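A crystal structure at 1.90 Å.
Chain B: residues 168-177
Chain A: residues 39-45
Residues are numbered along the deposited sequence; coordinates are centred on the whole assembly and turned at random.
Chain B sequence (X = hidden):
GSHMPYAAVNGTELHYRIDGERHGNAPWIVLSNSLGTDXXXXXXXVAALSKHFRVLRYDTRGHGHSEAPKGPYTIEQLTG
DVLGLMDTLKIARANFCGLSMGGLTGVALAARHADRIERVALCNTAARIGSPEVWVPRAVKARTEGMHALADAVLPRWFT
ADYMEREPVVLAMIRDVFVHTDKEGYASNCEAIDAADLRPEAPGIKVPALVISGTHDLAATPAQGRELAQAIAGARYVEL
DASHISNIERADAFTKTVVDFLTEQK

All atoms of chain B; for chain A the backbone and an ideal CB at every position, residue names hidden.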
ATOM      1  N   PRO B 168      10.083  -0.437 -11.733  1.00 16.41           N
ATOM      2  CA  PRO B 168       9.429  -1.718 -11.554  1.00 17.03           C
ATOM      3  C   PRO B 168       8.869  -1.890 -10.123  1.00 16.57           C
ATOM      4  O   PRO B 168       7.958  -2.684  -9.965  1.00 14.95           O
ATOM      5  CB  PRO B 168      10.551  -2.736 -11.808  1.00 17.81           C
ATOM      6  CG  PRO B 168      11.900  -1.913 -11.573  1.00 17.57           C
ATOM      7  CD  PRO B 168      11.529  -0.562 -12.043  1.00 17.66           C
ATOM      8  N   VAL B 169       9.435  -1.210  -9.101  1.00 15.26           N
ATOM      9  CA  VAL B 169       8.926  -1.362  -7.729  1.00 13.93           C
ATOM     10  C   VAL B 169       7.560  -0.620  -7.598  1.00 12.99           C
ATOM     11  O   VAL B 169       6.611  -1.177  -7.048  1.00 14.01           O
ATOM     12  CB  VAL B 169       9.946  -0.879  -6.625  1.00 14.53           C
ATOM     13  CG1 VAL B 169       9.270  -0.716  -5.241  1.00 12.71           C
ATOM     14  CG2 VAL B 169      11.100  -1.893  -6.407  1.00 16.05           C
ATOM     15  N   VAL B 170       7.510   0.622  -8.072  1.00 13.53           N
ATOM     16  CA  VAL B 170       6.236   1.394  -8.117  1.00 11.86           C
ATOM     17  C   VAL B 170       5.218   0.546  -8.876  1.00 12.82           C
ATOM     18  O   VAL B 170       4.122   0.336  -8.419  1.00 12.42           O
ATOM     19  CB  VAL B 170       6.386   2.710  -8.809  1.00 11.03           C
ATOM     20  CG1 VAL B 170       4.988   3.437  -8.834  1.00 10.84           C
ATOM     21  CG2 VAL B 170       7.374   3.641  -8.055  1.00 10.74           C
ATOM     22  N   LEU B 171       5.582   0.032 -10.052  1.00 14.56           N
ATOM     23  CA  LEU B 171       4.593  -0.803 -10.792  1.00 14.64           C
ATOM     24  C   LEU B 171       4.078  -1.993 -10.015  1.00 14.69           C
ATOM     25  O   LEU B 171       2.866  -2.273 -10.035  1.00 16.69           O
ATOM     26  CB  LEU B 171       5.080  -1.195 -12.210  1.00 15.15           C
ATOM     27  CG  LEU B 171       4.413  -0.035 -12.945  1.00 21.66           C
ATOM     28  CD1 LEU B 171       5.363   1.049 -13.512  1.00 24.12           C
ATOM     29  CD2 LEU B 171       3.114  -0.364 -13.767  1.00 20.41           C
ATOM     30  N   ALA B 172       4.993  -2.762  -9.412  1.00 13.21           N
ATOM     31  CA  ALA B 172       4.608  -3.932  -8.639  1.00 13.90           C
ATOM     32  C   ALA B 172       3.646  -3.580  -7.496  1.00 14.35           C
ATOM     33  O   ALA B 172       2.686  -4.315  -7.226  1.00 11.73           O
ATOM     34  CB  ALA B 172       5.872  -4.661  -8.108  1.00 15.50           C
HETATM   35  N   MSE B 173       3.852  -2.448  -6.838  1.00 14.20           N
HETATM   36  CA  MSE B 173       2.980  -2.111  -5.719  1.00 14.47           C
HETATM   37  C   MSE B 173       1.596  -1.691  -6.183  1.00 14.81           C
HETATM   38  O   MSE B 173       0.567  -2.035  -5.572  1.00 14.10           O
HETATM   39  CB  MSE B 173       3.644  -0.981  -4.915  1.00 13.99           C
HETATM   40  CG  MSE B 173       4.898  -1.537  -4.124  1.00 14.61           C
HETATM   41 SE   MSE B 173       5.630  -0.008  -3.186  1.00 28.65          SE
HETATM   42  CE  MSE B 173       4.657  -0.026  -1.445  1.00 26.35           C
ATOM     43  N   ILE B 174       1.584  -0.888  -7.241  1.00 14.92           N
ATOM     44  CA  ILE B 174       0.331  -0.456  -7.866  1.00 15.87           C
ATOM     45  C   ILE B 174      -0.446  -1.687  -8.403  1.00 15.33           C
ATOM     46  O   ILE B 174      -1.675  -1.819  -8.220  1.00 15.05           O
ATOM     47  CB  ILE B 174       0.677   0.599  -9.020  1.00 15.71           C
ATOM     48  CG1 ILE B 174       1.157   1.942  -8.419  1.00 20.87           C
ATOM     49  CG2 ILE B 174      -0.479   0.815  -9.914  1.00 14.62           C
ATOM     50  CD1 ILE B 174       0.141   2.638  -7.534  1.00 27.69           C
ATOM     51  N   ARG B 175       0.286  -2.606  -9.057  1.00 16.29           N
ATOM     52  CA  ARG B 175      -0.317  -3.820  -9.597  1.00 17.00           C
ATOM     53  C   ARG B 175      -0.870  -4.643  -8.452  1.00 18.69           C
ATOM     54  O   ARG B 175      -1.940  -5.230  -8.594  1.00 18.11           O
ATOM     55  CB  ARG B 175       0.707  -4.636 -10.364  1.00 17.81           C
ATOM     56  CG  ARG B 175       0.153  -5.975 -10.963  1.00 21.75           C
ATOM     57  CD  ARG B 175       1.164  -6.724 -11.891  1.00 26.69           C
ATOM     58  NE  ARG B 175       0.460  -7.910 -12.379  1.00 34.59           N
ATOM     59  CZ  ARG B 175      -0.047  -8.060 -13.604  1.00 36.69           C
ATOM     60  NH1 ARG B 175       0.132  -7.108 -14.533  1.00 34.79           N
ATOM     61  NH2 ARG B 175      -0.731  -9.188 -13.902  1.00 34.35           N
ATOM     62  N   ASP B 176      -0.166  -4.668  -7.300  1.00 16.95           N
ATOM     63  CA  ASP B 176      -0.657  -5.538  -6.200  1.00 18.05           C
ATOM     64  C   ASP B 176      -2.002  -5.045  -5.743  1.00 16.80           C
ATOM     65  O   ASP B 176      -2.902  -5.846  -5.454  1.00 16.46           O
ATOM     66  CB  ASP B 176       0.327  -5.606  -5.011  1.00 18.18           C
ATOM     67  CG  ASP B 176       0.021  -6.764  -4.032  1.00 20.97           C
ATOM     68  OD1 ASP B 176      -0.215  -7.887  -4.501  1.00 20.48           O
ATOM     69  OD2 ASP B 176       0.009  -6.543  -2.782  1.00 25.20           O
ATOM     70  N   VAL B 177      -2.173  -3.737  -5.677  1.00 13.95           N
ATOM     71  CA  VAL B 177      -3.468  -3.185  -5.218  1.00 13.56           C
ATOM     72  C   VAL B 177      -4.540  -3.462  -6.273  1.00 14.58           C
ATOM     73  O   VAL B 177      -5.678  -3.905  -5.961  1.00 13.25           O
ATOM     74  CB  VAL B 177      -3.338  -1.662  -5.014  1.00 13.49           C
ATOM     75  CG1 VAL B 177      -4.723  -1.010  -4.802  1.00 11.84           C
ATOM     76  CG2 VAL B 177      -2.371  -1.406  -3.801  1.00 11.84           C
TER
ATOM     77  N   UNK A  39       2.055  -5.757   4.419  1.00 14.37           N
ATOM     78  CA  UNK A  39       2.321  -6.815   3.434  1.00 16.31           C
ATOM     79  C   UNK A  39       2.581  -6.282   2.051  1.00 14.92           C
ATOM     80  O   UNK A  39       2.921  -7.013   1.125  1.00 15.51           O
ATOM     81  CB  UNK A  39       1.145  -7.792   3.378  1.00 16.31           C
ATOM     82  N   UNK A  40       2.396  -4.986   1.901  1.00 15.30           N
ATOM     83  CA  UNK A  40       2.707  -4.315   0.614  1.00 15.79           C
ATOM     84  C   UNK A  40       4.208  -4.273   0.392  1.00 15.63           C
ATOM     85  O   UNK A  40       4.723  -4.190  -0.758  1.00 15.16           O
ATOM     86  CB  UNK A  40       2.137  -2.895   0.583  1.00 15.79           C
ATOM     87  N   UNK A  41       4.948  -4.412   1.490  1.00 14.96           N
ATOM     88  CA  UNK A  41       6.430  -4.330   1.343  1.00 14.46           C
ATOM     89  C   UNK A  41       6.975  -5.456   0.415  1.00 14.37           C
ATOM     90  O   UNK A  41       8.040  -5.292  -0.198  1.00 13.91           O
ATOM     91  CB  UNK A  41       7.097  -4.426   2.717  1.00 14.46           C
ATOM     92  N   UNK A  42       6.238  -6.569   0.314  1.00 13.38           N
ATOM     93  CA  UNK A  42       6.607  -7.724  -0.548  1.00 13.38           C
ATOM     94  C   UNK A  42       6.187  -7.639  -2.011  1.00 15.19           C
ATOM     95  O   UNK A  42       6.531  -8.510  -2.812  1.00 15.30           O
ATOM     96  CB  UNK A  42       5.994  -8.997   0.039  1.00 13.38           C
ATOM     97  N   UNK A  43       5.541  -6.521  -2.389  1.00 15.66           N
ATOM     98  CA  UNK A  43       4.960  -6.441  -3.721  1.00 16.39           C
ATOM     99  C   UNK A  43       6.007  -6.711  -4.803  1.00 15.24           C
ATOM    100  O   UNK A  43       5.684  -7.433  -5.699  1.00 15.74           O
ATOM    101  CB  UNK A  43       4.322  -5.067  -3.936  1.00 16.39           C
ATOM    102  N   UNK A  44       7.254  -6.161  -4.730  1.00 15.92           N
ATOM    103  CA  UNK A  44       8.221  -6.577  -5.791  1.00 15.29           C
ATOM    104  C   UNK A  44       8.504  -8.073  -5.999  1.00 15.93           C
ATOM    105  O   UNK A  44       8.879  -8.457  -7.118  1.00 16.79           O
ATOM    106  CB  UNK A  44       9.565  -5.910  -5.490  1.00 15.29           C
ATOM    107  N   UNK A  45       8.345  -8.902  -4.975  1.00 14.83           N
ATOM    108  CA  UNK A  45       8.678 -10.332  -5.083  1.00 16.61           C
ATOM    109  C   UNK A  45       7.493 -11.182  -5.566  1.00 17.55           C
ATOM    110  O   UNK A  45       7.686 -12.330  -5.954  1.00 17.05           O
ATOM    111  CB  UNK A  45       9.160 -10.854  -3.728  1.00 16.61           C
TER

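Chain B offers one side of a helix, along which B:Val169, B:Ala172, B:Met173 and B:Asp176 make up the surface this stretch of chain A meets. It is mostly apolar, with a carboxylate at one end.

Position 39 lies toward the B:Asp176 end of that surface, but its CA-to-CB bond runs sideways and its ideal CB is 6.4 Å from OD2 of B:Asp176. This stretch of chain B does not restrict the choice. The deposited residue is A:Leu39, whose end comes nearer to the helix without making a close contact.

Position 40 also points sideways, yet its ideal CB lies 4.3 Å from CE of B:Met173 and 5.4 Å from OD2 of B:Asp176. A methyl and a carboxylate at these distances would suit a small apolar or hydroxyl side chain, and perhaps a longer donor. It is A:Ser40, with chi1 in p. Its OG sits 3.9 Å from CE of B:Met173, a packing contact; the hydroxyl finds its hydrogen bond with a residue just beyond one of the two stretches.

Positions 41 and 42 turn away from the helix, so this stretch of chain B sets no rule for either. They hold A:Met41, a selenomethionine, and A:Trp42, whose bulk is directed elsewhere.

Position 43 is the tightest. CA-to-CB points toward the helix, and the ideal CB is already 3.6 Å from CG of B:Met173, 3.8 Å from O of B:Ala172 and 4.2 Å from CB of B:Asp176. With neighbours this close around CB, glycine or alanine is the natural reading. It is A:Ala43: its CB packs 3.7 Å from CG of B:Met173, while its carbonyl O lies 3.7 Å from CB of B:Ala172. The backbones run close here: CA of A:Ala43 is 5.2 Å from CA of B:Met173.

Position 44 runs sideways, its ideal CB 4.4 Å from CG2 of B:Val169 and 4.7 Å from CB of B:Ala172. Compact apolar side chains such as valine or proline would fit, and a phi of -55° is compatible with proline. A:Pro44 is found there. Its CG lies 4.0 Å from CG2 of B:Val169, and its CA is 3.8 Å from CB of B:Ala172, so ring and backbone both contribute.

Position 45 points away, its ideal CB beyond close reach of this stretch of chain B, which does not restrict the choice. It is A:Gln45, which makes no contact with this helix.

No hydrogen bond crosses between the stretches; the contacts described here are packing contacts.

Chain A 39-45: LSMWAPQ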
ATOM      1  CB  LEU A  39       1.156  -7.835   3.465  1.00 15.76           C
ATOM      2  CG  LEU A  39      -0.267  -7.837   2.838  1.00 19.21           C
ATOM      3  CD1 LEU A  39      -1.383  -8.057   3.831  1.00 19.06           C
ATOM      4  CD2 LEU A  39      -0.600  -6.983   1.656  1.00 15.13           C
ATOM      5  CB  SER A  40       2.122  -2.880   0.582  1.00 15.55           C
ATOM      6  OG  SER A  40       2.867  -1.972   1.376  1.00 17.67           O
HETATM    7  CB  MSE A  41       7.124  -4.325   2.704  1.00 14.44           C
HETATM    8  CG  MSE A  41       6.973  -5.599   3.474  1.00 17.26           C
HETATM    9 SE   MSE A  41       8.528  -5.778   4.632  1.00 23.10          SE
HETATM   10  CE  MSE A  41       9.877  -6.395   3.301  1.00 15.81           C
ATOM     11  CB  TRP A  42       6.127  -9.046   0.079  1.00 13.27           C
ATOM     12  CG  TRP A  42       6.786  -9.302   1.388  1.00 13.56           C
ATOM     13  CD1 TRP A  42       6.202  -9.269   2.636  1.00 17.26           C
ATOM     14  CD2 TRP A  42       8.154  -9.674   1.596  1.00 13.22           C
ATOM     15  NE1 TRP A  42       7.145  -9.595   3.616  1.00 16.73           N
ATOM     16  CE2 TRP A  42       8.348  -9.826   3.009  1.00 16.32           C
ATOM     17  CE3 TRP A  42       9.243  -9.859   0.734  1.00 14.24           C
ATOM     18  CZ2 TRP A  42       9.595 -10.192   3.581  1.00 14.70           C
ATOM     19  CZ3 TRP A  42      10.481 -10.225   1.300  1.00 10.01           C
ATOM     20  CH2 TRP A  42      10.641 -10.375   2.701  1.00 13.41           C
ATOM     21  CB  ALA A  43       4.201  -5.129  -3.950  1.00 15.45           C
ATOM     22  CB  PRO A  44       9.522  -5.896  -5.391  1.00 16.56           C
ATOM     23  CG  PRO A  44       9.092  -4.776  -4.457  1.00 17.34           C
ATOM     24  CD  PRO A  44       7.804  -5.096  -3.868  1.00 14.90           C
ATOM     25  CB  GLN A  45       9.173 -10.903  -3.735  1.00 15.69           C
ATOM     26  CG  GLN A  45      10.636 -10.516  -3.378  1.00 15.80           C
ATOM     27  CD  GLN A  45      10.874  -8.990  -3.220  1.00 14.68           C
ATOM     28  OE1 GLN A  45      11.767  -8.417  -3.882  1.00 18.52           O
ATOM     29  NE2 GLN A  45      10.075  -8.335  -2.378  1.00 15.08           N
TER
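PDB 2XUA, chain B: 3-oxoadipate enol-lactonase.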